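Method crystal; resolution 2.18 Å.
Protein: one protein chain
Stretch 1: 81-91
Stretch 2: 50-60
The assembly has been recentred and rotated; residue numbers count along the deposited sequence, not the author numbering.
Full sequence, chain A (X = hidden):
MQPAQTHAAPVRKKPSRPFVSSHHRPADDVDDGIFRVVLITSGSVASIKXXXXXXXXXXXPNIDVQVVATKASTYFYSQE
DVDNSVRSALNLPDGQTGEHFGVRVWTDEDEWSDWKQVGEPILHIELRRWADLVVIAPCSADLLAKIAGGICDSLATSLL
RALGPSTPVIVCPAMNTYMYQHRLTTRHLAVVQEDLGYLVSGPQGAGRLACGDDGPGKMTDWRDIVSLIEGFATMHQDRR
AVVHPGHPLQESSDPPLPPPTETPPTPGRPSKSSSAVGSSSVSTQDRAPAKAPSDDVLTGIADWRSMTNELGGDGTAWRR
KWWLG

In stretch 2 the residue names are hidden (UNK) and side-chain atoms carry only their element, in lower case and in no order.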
# COMPACT_ATOMS: atom_id res chain seq x y z
N ASP A 81 20.84 19.05 -3.25
CA ASP A 81 21.87 18.08 -3.61
C ASP A 81 21.95 17.99 -5.13
O ASP A 81 23.04 18.00 -5.71
CB ASP A 81 21.57 16.70 -3.01
CG ASP A 81 21.74 16.67 -1.50
OD1 ASP A 81 22.54 17.47 -0.97
OD2 ASP A 81 21.07 15.85 -0.85
N VAL A 82 20.79 17.91 -5.77
CA VAL A 82 20.70 17.88 -7.23
C VAL A 82 21.28 19.16 -7.84
O VAL A 82 22.09 19.11 -8.76
CB VAL A 82 19.25 17.69 -7.71
CG1 VAL A 82 19.16 17.88 -9.22
CG2 VAL A 82 18.72 16.33 -7.30
N ASP A 83 20.86 20.31 -7.30
CA ASP A 83 21.34 21.60 -7.77
C ASP A 83 22.86 21.74 -7.61
O ASP A 83 23.54 22.19 -8.54
CB ASP A 83 20.63 22.74 -7.04
CG ASP A 83 19.20 22.93 -7.51
OD1 ASP A 83 18.67 22.03 -8.20
OD2 ASP A 83 18.60 23.98 -7.18
N ASN A 84 23.37 21.36 -6.45
CA ASN A 84 24.82 21.33 -6.22
C ASN A 84 25.50 20.43 -7.23
O ASN A 84 26.58 20.74 -7.74
CB ASN A 84 25.14 20.85 -4.80
CG ASN A 84 24.91 21.92 -3.75
OD1 ASN A 84 24.79 23.10 -4.07
ND2 ASN A 84 24.86 21.51 -2.49
N SER A 85 24.85 19.31 -7.54
CA SER A 85 25.41 18.32 -8.44
C SER A 85 25.40 18.80 -9.89
O SER A 85 26.30 18.47 -10.67
CB SER A 85 24.63 17.01 -8.31
OG SER A 85 25.26 15.96 -9.01
N VAL A 86 24.39 19.60 -10.24
CA VAL A 86 24.33 20.18 -11.58
C VAL A 86 25.44 21.22 -11.77
O VAL A 86 26.15 21.21 -12.78
CB VAL A 86 22.95 20.84 -11.84
CG1 VAL A 86 22.99 21.67 -13.11
CG2 VAL A 86 21.87 19.77 -11.93
N ARG A 87 25.60 22.10 -10.78
CA ARG A 87 26.67 23.10 -10.82
C ARG A 87 28.04 22.45 -10.91
O ARG A 87 28.92 22.92 -11.63
CB ARG A 87 26.61 24.01 -9.60
CG ARG A 87 25.33 24.80 -9.46
CD ARG A 87 25.41 25.72 -8.26
NE ARG A 87 24.09 26.22 -7.89
CZ ARG A 87 23.37 25.74 -6.88
NH1 ARG A 87 23.85 24.76 -6.13
NH2 ARG A 87 22.18 26.25 -6.62
N SER A 88 28.21 21.37 -10.15
CA SER A 88 29.47 20.64 -10.14
C SER A 88 29.79 20.08 -11.52
O SER A 88 30.93 20.17 -11.99
CB SER A 88 29.41 19.50 -9.12
OG SER A 88 30.60 18.74 -9.13
N ALA A 89 28.78 19.52 -12.18
CA ALA A 89 28.96 18.93 -13.50
C ALA A 89 29.12 19.99 -14.59
O ALA A 89 29.79 19.76 -15.59
CB ALA A 89 27.79 18.02 -13.83
N LEU A 90 28.51 21.16 -14.38
CA LEU A 90 28.56 22.22 -15.38
C LEU A 90 29.64 23.26 -15.08
O LEU A 90 29.67 24.33 -15.70
CB LEU A 90 27.20 22.91 -15.49
CG LEU A 90 26.04 22.05 -16.00
CD1 LEU A 90 24.77 22.88 -16.10
CD2 LEU A 90 26.39 21.44 -17.35
N ASN A 91 30.51 22.95 -14.12
CA ASN A 91 31.61 23.84 -13.72
C ASN A 91 31.13 25.22 -13.28
O ASN A 91 31.86 26.21 -13.41
CB ASN A 91 32.62 23.99 -14.87
CG ASN A 91 33.23 22.67 -15.29
OD1 ASN A 91 33.35 21.74 -14.49
ND2 ASN A 91 33.61 22.58 -16.56
N UNK A 50 21.51 9.56 -7.03
CA UNK A 50 20.55 10.19 -7.94
C UNK A 50 21.00 11.59 -8.40
O UNK A 50 20.87 11.91 -9.58
c UNK A 50 19.16 10.26 -7.29
N UNK A 51 21.54 12.42 -7.48
CA UNK A 51 22.06 13.71 -7.95
C UNK A 51 23.22 13.59 -8.96
O UNK A 51 23.32 14.44 -9.84
c UNK A 51 22.54 14.39 -6.66
c UNK A 51 21.68 13.81 -5.61
c UNK A 51 21.51 12.37 -6.00
N UNK A 52 24.06 12.57 -8.82
CA UNK A 52 25.16 12.37 -9.76
C UNK A 52 24.65 12.01 -11.16
O UNK A 52 25.21 12.43 -12.17
o UNK A 52 27.77 12.44 -8.01
c UNK A 52 26.79 11.66 -7.96
o UNK A 52 26.34 11.20 -6.89
c UNK A 52 26.11 11.28 -9.26
N UNK A 53 23.58 11.22 -11.19
CA UNK A 53 22.95 10.84 -12.45
C UNK A 53 22.34 12.05 -13.14
O UNK A 53 22.56 12.28 -14.33
c UNK A 53 22.49 8.44 -11.78
c UNK A 53 21.04 9.56 -13.48
c UNK A 53 21.86 9.77 -12.22
c UNK A 53 21.48 7.38 -11.39
N UNK A 54 21.57 12.83 -12.38
CA UNK A 54 20.93 14.03 -12.91
C UNK A 54 21.96 15.02 -13.44
O UNK A 54 21.79 15.58 -14.52
c UNK A 54 18.95 13.77 -11.38
c UNK A 54 20.06 14.71 -11.84
c UNK A 54 19.47 16.01 -12.38
N UNK A 55 23.04 15.20 -12.68
CA UNK A 55 24.11 16.09 -13.09
C UNK A 55 24.72 15.65 -14.40
O UNK A 55 25.04 16.48 -15.25
N UNK A 56 24.87 14.34 -14.58
CA UNK A 56 25.46 13.79 -15.80
C UNK A 56 24.52 13.91 -16.99
O UNK A 56 24.96 14.14 -18.12
c UNK A 56 25.85 12.33 -15.59
N UNK A 57 23.22 13.74 -16.74
CA UNK A 57 22.23 13.84 -17.80
C UNK A 57 22.04 15.29 -18.25
O UNK A 57 21.86 15.55 -19.44
c UNK A 57 20.91 11.72 -17.13
c UNK A 57 19.52 11.20 -16.81
c UNK A 57 20.90 13.24 -17.35
c UNK A 57 21.48 11.01 -18.35
N UNK A 58 22.07 16.22 -17.31
CA UNK A 58 21.98 17.65 -17.64
C UNK A 58 23.13 18.06 -18.56
O UNK A 58 22.91 18.68 -19.61
c UNK A 58 22.21 20.00 -16.76
c UNK A 58 22.01 18.54 -16.37
c UNK A 58 20.73 18.36 -15.56
N UNK A 59 24.35 17.71 -18.16
CA UNK A 59 25.55 18.07 -18.91
C UNK A 59 25.55 17.46 -20.31
O UNK A 59 26.11 18.04 -21.24
c UNK A 59 28.12 18.00 -18.83
n UNK A 59 29.34 14.63 -17.70
c UNK A 59 29.21 17.02 -18.44
c UNK A 59 28.76 15.58 -18.69
c UNK A 59 26.80 17.64 -18.14
N UNK A 60 24.93 16.29 -20.44
CA UNK A 60 24.83 15.63 -21.73
C UNK A 60 24.05 16.51 -22.70
O UNK A 60 22.92 16.91 -22.41
c UNK A 60 24.16 14.26 -21.59
o UNK A 60 24.46 13.43 -22.70

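Position 50 carries a single side-chain carbon, directed sideways and touching nothing on stretch 1; one carbon and nothing further makes it Ala50. At position 51 three carbons close a ring onto the backbone N, which identifies Pro51. Its CB points toward the other helix and lies 3.8 Å from Asp81 O and 3.7 Å from Ser85 CB, while its CG is 4.2 Å from Val82 CG2. Position 52 has two carbons, the second bearing two oxygens, a short carboxylate that fits Asp52; its CB points away, and the nearest side-chain approach, OD1 to Ser85 OG, is 4.4 Å.

Position 53 holds four carbons, forked at the first with one arm two carbons long. This is Ile53, which faces away and touches nothing on stretch 1. At position 54 one carbon carries two others, a pattern that defines Val54; its CG1 packs 3.7 Å from Val82 CG1 and 4.5 Å from Val86 CG2.

No side-chain atom follows the CA at position 55, so the residue is Gly55. Its CA comes within 4.4 Å of Val86 CA and 4.0 Å of Ser85 O. A CB in ideal geometry would sit 2.9 Å from Ser85 O, a clash, so the bare backbone permits this close approach.

Position 56 has one carbon, pointing away from the contact: Ala56. Four carbons forked at the second mark position 57 as Leu57, out of reach of stretch 1. At position 58 the one-carbon stem with two carbons recurs, giving Val58, whose CG2 lies 4.1 Å from Val86 CG2 and whose CG1 lies 3.9 Å from Leu90 CD1. Position 59 bears four carbons in a row ending in nitrogen, hence Lys59. Its CB is 3.9 Å from Leu90 CD2 and its CD 4.0 Å from Ala89 O, but the end of the chain leads away. Position 60, with one carbon and then one oxygen, is Ser60; it leaves helical geometry, and its OG is hydrogen-bonded elsewhere in the structure.

The two helices cross at -43°, with axes 8.0 Å apart at their closest. Small residues make this spacing possible: Gly55 lies against the backbone of Ser85 and Val86, and Ala89 CB rests 3.5 Å from Gly55 O. Flanking this close point, the valines and Leu90 supply apolar packing. The sole hydrogen bond between the stretches runs from Ser85 OG to Pro51 O at 2.6 Å; that carbonyl also accepts from Gly55 N at 3.0 Å, so the serine joins an existing helical bond.

Stretch 2, residues 50-60: APDIVGALVKS
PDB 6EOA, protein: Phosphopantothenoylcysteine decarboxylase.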